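Zn-dependent hydrolase, glyoxylase (Echinicola vietnamensis, PDB 6T5K) probably hydrolyses beta-lactam antibiotics, carbapenems among them, to substituted beta-amino acids as a class B metallo-beta-lactamase with zinc as cofactor. Local coordinates at residues D104-L109 with H132-P137; E66-D71 with A95-H100. All coordinates share one frame; numbering follows the deposited sequence.

Contact 2 (66-71 with 95-100) and contact 1 (104-109 with 132-137) follow each other along the chain, their centres about 12 Å apart, and each delivers a ligand to one half of the dizinc site. H100, at the end of contact 2, binds one zinc ion through NE2 at 2.1 Å; D104, at the start of contact 1, binds the other through OD2 at 2.3 Å. A single water coordinates both metals. The contacts also touch directly: C105 CB lies 3.1 Å from H100 O and 3.5 Å from D71 OD1. Farther from the zinc ions, L109 CD2 packs 3.7 Å from V96 CG1, where contact 1 rests on strand 92-98.

Contact 1: D104-L109 with H132-P137; sequences DCLGGL and HDFPQP. With ZN (zinc ion), chain H; EDO (1,2-ethanediol), chain F.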
loop_
_atom_site.group_PDB
_atom_site.type_symbol
_atom_site.label_atom_id
_atom_site.label_comp_id
_atom_site.label_asym_id
_atom_site.label_seq_id
_atom_site.Cartn_x
_atom_site.Cartn_y
_atom_site.Cartn_z
ATOM N N ASP A 104 -6.372 -7.570 2.329
ATOM C CA ASP A 104 -6.289 -6.481 1.352
ATOM C C ASP A 104 -4.865 -5.953 1.190
ATOM O O ASP A 104 -4.657 -4.899 0.566
ATOM C CB ASP A 104 -7.276 -5.338 1.677
ATOM C CG ASP A 104 -7.103 -4.740 3.080
ATOM O OD1 ASP A 104 -6.891 -5.527 4.042
ATOM O OD2 ASP A 104 -7.230 -3.468 3.220
ATOM N N CYS A 105 -3.900 -6.667 1.759
ATOM C CA CYS A 105 -2.487 -6.448 1.526
ATOM C C CYS A 105 -1.826 -7.646 0.879
ATOM O O CYS A 105 -0.881 -7.473 0.106
ATOM C CB CYS A 105 -1.771 -6.160 2.851
ATOM S SG CYS A 105 -2.485 -4.812 3.752
ATOM N N LEU A 106 -2.265 -8.878 1.210
ATOM C CA LEU A 106 -1.489 -10.032 0.781
ATOM C C LEU A 106 -2.320 -11.189 0.257
ATOM O O LEU A 106 -1.761 -12.257 -0.008
ATOM C CB LEU A 106 -0.535 -10.513 1.890
ATOM C CG LEU A 106 -1.070 -10.601 3.323
ATOM C CD1 LEU A 106 -2.151 -11.660 3.382
ATOM C CD2 LEU A 106 0.036 -10.959 4.267
ATOM N N GLY A 107 -3.622 -11.006 0.066
ATOM C CA GLY A 107 -4.438 -12.109 -0.391
ATOM C C GLY A 107 -3.983 -12.688 -1.717
ATOM O O GLY A 107 -4.199 -13.870 -1.991
ATOM N N GLY A 108 -3.337 -11.881 -2.544
ATOM C CA GLY A 108 -2.896 -12.335 -3.848
ATOM C C GLY A 108 -1.421 -12.637 -3.998
ATOM O O GLY A 108 -0.923 -12.713 -5.124
ATOM N N LEU A 109 -0.709 -12.886 -2.904
ATOM C CA LEU A 109 0.733 -13.053 -3.036
ATOM C C LEU A 109 1.120 -14.242 -3.918
ATOM O O LEU A 109 2.180 -14.213 -4.557
ATOM C CB LEU A 109 1.382 -13.219 -1.674
ATOM C CG LEU A 109 1.583 -11.930 -0.888
ATOM C CD1 LEU A 109 2.253 -12.298 0.413
ATOM C CD2 LEU A 109 2.408 -10.910 -1.648
ATOM N N HIS A 132 -2.484 -16.625 10.943
ATOM C CA HIS A 132 -3.833 -16.492 10.395
ATOM C C HIS A 132 -4.100 -17.410 9.213
ATOM O O HIS A 132 -5.215 -17.391 8.675
ATOM C CB HIS A 132 -4.100 -15.037 9.995
ATOM C CG HIS A 132 -4.305 -14.141 11.171
ATOM N ND1 HIS A 132 -3.257 -13.634 11.918
ATOM C CD2 HIS A 132 -5.439 -13.707 11.772
ATOM C CE1 HIS A 132 -3.744 -12.920 12.924
ATOM N NE2 HIS A 132 -5.059 -12.926 12.838
ATOM N N ASP A 133 -3.115 -18.204 8.799
ATOM C CA ASP A 133 -3.244 -19.065 7.622
ATOM C C ASP A 133 -3.537 -18.243 6.365
ATOM O O ASP A 133 -4.311 -18.647 5.498
ATOM C CB ASP A 133 -4.275 -20.178 7.842
ATOM C CG ASP A 133 -4.181 -21.263 6.802
ATOM O OD1 ASP A 133 -3.043 -21.584 6.376
ATOM O OD2 ASP A 133 -5.255 -21.789 6.415
ATOM N N PHE A 134 -2.891 -17.084 6.253
ATOM C CA PHE A 134 -2.947 -16.246 5.068
ATOM C C PHE A 134 -1.685 -16.449 4.233
ATOM O O PHE A 134 -0.665 -16.946 4.730
ATOM C CB PHE A 134 -3.002 -14.755 5.459
ATOM C CG PHE A 134 -4.245 -14.328 6.188
ATOM C CD1 PHE A 134 -5.385 -15.104 6.205
ATOM C CD2 PHE A 134 -4.263 -13.105 6.871
ATOM C CE1 PHE A 134 -6.508 -14.670 6.886
ATOM C CE2 PHE A 134 -5.383 -12.681 7.558
ATOM C CZ PHE A 134 -6.516 -13.465 7.561
ATOM N N PRO A 135 -1.714 -16.082 2.950
ATOM C CA PRO A 135 -0.488 -16.129 2.136
ATOM C C PRO A 135 0.656 -15.407 2.825
ATOM O O PRO A 135 0.482 -14.341 3.416
ATOM C CB PRO A 135 -0.897 -15.438 0.833
ATOM C CG PRO A 135 -2.421 -15.650 0.805
ATOM C CD PRO A 135 -2.833 -15.469 2.221
ATOM N N GLN A 136 1.835 -16.021 2.789
ATOM C CA GLN A 136 2.940 -15.519 3.600
ATOM C C GLN A 136 3.950 -14.763 2.757
ATOM O O GLN A 136 4.505 -15.323 1.800
ATOM C CB GLN A 136 3.630 -16.686 4.296
ATOM C CG GLN A 136 2.867 -17.240 5.497
ATOM C CD GLN A 136 3.600 -18.411 6.104
ATOM O OE1 GLN A 136 4.807 -18.334 6.368
ATOM N NE2 GLN A 136 2.887 -19.512 6.317
ATOM N N PRO A 137 4.275 -13.524 3.106
ATOM C CA PRO A 137 5.417 -12.864 2.466
ATOM C C PRO A 137 6.688 -13.667 2.701
ATOM O O PRO A 137 6.863 -14.322 3.730
ATOM C CB PRO A 137 5.470 -11.493 3.157
ATOM C CG PRO A 137 4.090 -11.300 3.717
ATOM C CD PRO A 137 3.680 -12.682 4.147
HETATM ZN ZN ZN H . -7.426 -2.055 5.013
HETATM C C1 EDO F . 1.236 -18.736 0.086
HETATM O O1 EDO F . 2.051 -18.581 1.284
HETATM C C2 EDO F . 1.658 -17.888 -1.142
HETATM O O2 EDO F . 2.467 -18.558 -2.180
HETATM O O HOH W 1 -7.292 -3.900 6.064
HETATM O O HOH W 2 -8.412 -0.852 6.703
#
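The short helix 103-106, which begins at the end of the zinc-binding HXHXD motif of metallo-beta-lactamases and holds its aspartate D104, is followed by a type I turn from L106 to L109 and packs here against the proline-rich loop between helix 123-131 and strand 139-141. L106 and L109 meet F134, P135 and P137, and no hydrogen bond crosses between the segments, so the contact rests on apolar packing, seen in carbon-carbon approaches of 3.8 to 4.1 Å. L106 divides its two methyls: CD1 meets F134 CB at 3.8 Å, the two side chains crossing at about a right angle, while CD2 turns to P137 CD at 4.0 Å. P135 fits against the turn, with CB 3.4 Å from L106 O, the same oxygen that accepts the turn bond from L109 N. L109 CD1 comes within 3.9 Å of P137 CG, and L109 CB meets P135 CB. P135 O is buried against the leucine methyls and has no hydrogen-bonding partner in the model. The F134 ring is backed over the centre of one face by H132 CB, just where a Schellman motif at D133 ends the preceding helix. Away from this apolar patch, D104 is fixed by metal and water: OD2 binds a zinc ion whose protein ligands are completed by C182 and H223, and OD1 accepts a hydrogen bond from the metal-bound water at 2.6 Å. On the loop side, Q136 N donates to O1 of a 1,2-ethanediol, probably from the crystallisation liquor, at 3.0 Å and 171°.

Contact 2: E66-D71 with A95-H100; sequences EAVVFD and AVVATH. With ZN (zinc ion), chain G.
Strands 66-70 and 95-98 run parallel, their axes 4.7 Å apart and inclined by 17°, with V69 paired to V96 and F70 to V97. The evidence for the register is a run of three bonds: V69 N to A95 O, V97 N to V69 O, and D71 N to V97 O, the last 2.7 Å long with an angle of 170° at the hydrogen. On one face of the sheet V97 lies side by side with F70; its CB is 4.2 Å from the ring centroid, an off-centre CH-pi contact, and CG2 stands over the same ring face near the rim. T99 CG2 instead meets the ring edge in plane, 3.9 Å from CD2. V154 and V156 of strand 152-157 in the second sheet also pack on F70. Beyond the strands, D71 OD1 accepts from both T99 N (3.0 Å) and T99 OG1 (2.8 Å), the hydroxyl approaching on the syn side, 16° out of the carboxylate plane. This double grip ties the two strand ends together just before H100, whose NE2 binds zinc alongside H102 and H163. Joined through helix 76-88, the strands form a beta-alpha-beta unit of the metallo-beta-lactamase fold, in which loops at the strand ends carry the metal ligands.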
loop_
_atom_site.group_PDB
_atom_site.type_symbol
_atom_site.label_atom_id
_atom_site.label_comp_id
_atom_site.label_asym_id
_atom_site.label_seq_id
_atom_site.Cartn_x
_atom_site.Cartn_y
_atom_site.Cartn_z
ATOM N N GLU A 66 10.794 -0.755 -14.851
ATOM C CA GLU A 66 10.710 -1.627 -13.693
ATOM C C GLU A 66 9.606 -1.137 -12.771
ATOM O O GLU A 66 9.240 0.036 -12.785
ATOM C CB GLU A 66 12.056 -1.655 -12.946
ATOM C CG GLU A 66 13.192 -2.136 -13.834
ATOM C CD GLU A 66 14.544 -2.256 -13.142
ATOM O OE1 GLU A 66 14.588 -2.157 -11.902
ATOM O OE2 GLU A 66 15.551 -2.469 -13.858
ATOM N N ALA A 67 9.058 -2.062 -11.990
ATOM C CA ALA A 67 7.947 -1.740 -11.114
ATOM C C ALA A 67 8.072 -2.450 -9.777
ATOM O O ALA A 67 8.594 -3.567 -9.678
ATOM C CB ALA A 67 6.634 -2.156 -11.764
ATOM N N VAL A 68 7.601 -1.768 -8.730
ATOM C CA VAL A 68 7.391 -2.383 -7.424
ATOM C C VAL A 68 5.953 -2.140 -6.998
ATOM O O VAL A 68 5.428 -1.043 -7.178
ATOM C CB VAL A 68 8.366 -1.796 -6.391
ATOM C CG1 VAL A 68 7.969 -2.228 -4.984
ATOM C CG2 VAL A 68 9.815 -2.177 -6.749
ATOM N N VAL A 69 5.304 -3.175 -6.476
ATOM C CA VAL A 69 3.905 -3.103 -6.072
ATOM C C VAL A 69 3.800 -3.115 -4.549
ATOM O O VAL A 69 4.453 -3.919 -3.877
ATOM C CB VAL A 69 3.113 -4.267 -6.689
ATOM C CG1 VAL A 69 1.665 -4.239 -6.227
ATOM C CG2 VAL A 69 3.214 -4.242 -8.202
ATOM N N PHE A 70 2.957 -2.236 -4.022
ATOM C CA PHE A 70 2.597 -2.199 -2.613
ATOM C C PHE A 70 1.162 -2.662 -2.498
ATOM O O PHE A 70 0.261 -2.022 -3.052
ATOM C CB PHE A 70 2.723 -0.788 -2.041
ATOM C CG PHE A 70 4.144 -0.382 -1.794
ATOM C CD1 PHE A 70 4.953 0.003 -2.841
ATOM C CD2 PHE A 70 4.695 -0.432 -0.504
ATOM C CE1 PHE A 70 6.257 0.343 -2.619
ATOM C CE2 PHE A 70 5.998 -0.119 -0.311
ATOM C CZ PHE A 70 6.769 0.306 -1.363
ATOM N N ASP A 71 0.981 -3.768 -1.780
ATOM C CA ASP A 71 -0.275 -4.471 -1.540
ATOM C C ASP A 71 -0.765 -5.199 -2.784
ATOM O O ASP A 71 -0.637 -4.713 -3.920
ATOM C CB ASP A 71 -1.378 -3.567 -1.004
ATOM C CG ASP A 71 -1.190 -3.200 0.456
ATOM O OD1 ASP A 71 -0.158 -3.562 1.060
ATOM O OD2 ASP A 71 -2.092 -2.518 0.994
ATOM N N ALA A 95 9.367 -6.581 -7.204
ATOM C CA ALA A 95 9.012 -6.967 -5.848
ATOM C C ALA A 95 7.577 -6.570 -5.596
ATOM O O ALA A 95 7.035 -5.671 -6.256
ATOM C CB ALA A 95 9.920 -6.288 -4.814
ATOM N N VAL A 96 6.978 -7.249 -4.619
ATOM C CA VAL A 96 5.723 -6.842 -4.018
ATOM C C VAL A 96 5.937 -6.702 -2.517
ATOM O O VAL A 96 6.694 -7.472 -1.914
ATOM C CB VAL A 96 4.572 -7.816 -4.341
ATOM C CG1 VAL A 96 4.873 -9.232 -3.853
ATOM C CG2 VAL A 96 3.270 -7.297 -3.748
ATOM N N VAL A 97 5.282 -5.709 -1.921
ATOM C CA VAL A 97 5.353 -5.441 -0.494
ATOM C C VAL A 97 3.952 -5.565 0.088
ATOM O O VAL A 97 3.025 -4.915 -0.390
ATOM C CB VAL A 97 5.893 -4.025 -0.217
ATOM C CG1 VAL A 97 5.945 -3.740 1.267
ATOM C CG2 VAL A 97 7.269 -3.843 -0.843
ATOM N N ALA A 98 3.807 -6.354 1.152
ATOM C CA ALA A 98 2.545 -6.442 1.890
ATOM C C ALA A 98 2.663 -5.497 3.078
ATOM O O ALA A 98 3.530 -5.693 3.937
ATOM C CB ALA A 98 2.300 -7.852 2.407
ATOM N N THR A 99 1.834 -4.459 3.109
ATOM C CA THR A 99 2.028 -3.430 4.124
ATOM C C THR A 99 1.439 -3.772 5.492
ATOM O O THR A 99 1.692 -3.026 6.450
ATOM C CB THR A 99 1.571 -2.046 3.632
ATOM O OG1 THR A 99 0.180 -2.028 3.349
ATOM C CG2 THR A 99 2.392 -1.599 2.418
ATOM N N HIS A 100 0.648 -4.826 5.606
ATOM C CA HIS A 100 0.357 -5.478 6.884
ATOM C C HIS A 100 -0.216 -6.849 6.555
ATOM O O HIS A 100 -0.306 -7.238 5.387
ATOM C CB HIS A 100 -0.516 -4.674 7.870
ATOM C CG HIS A 100 -1.893 -4.338 7.386
ATOM N ND1 HIS A 100 -2.153 -3.267 6.562
ATOM C CD2 HIS A 100 -3.098 -4.884 7.679
ATOM C CE1 HIS A 100 -3.453 -3.204 6.319
ATOM N NE2 HIS A 100 -4.049 -4.163 6.994
HETATM ZN ZN ZN G . -6.046 -4.087 7.484
HETATM O O HOH W 1 -7.292 -3.900 6.064
#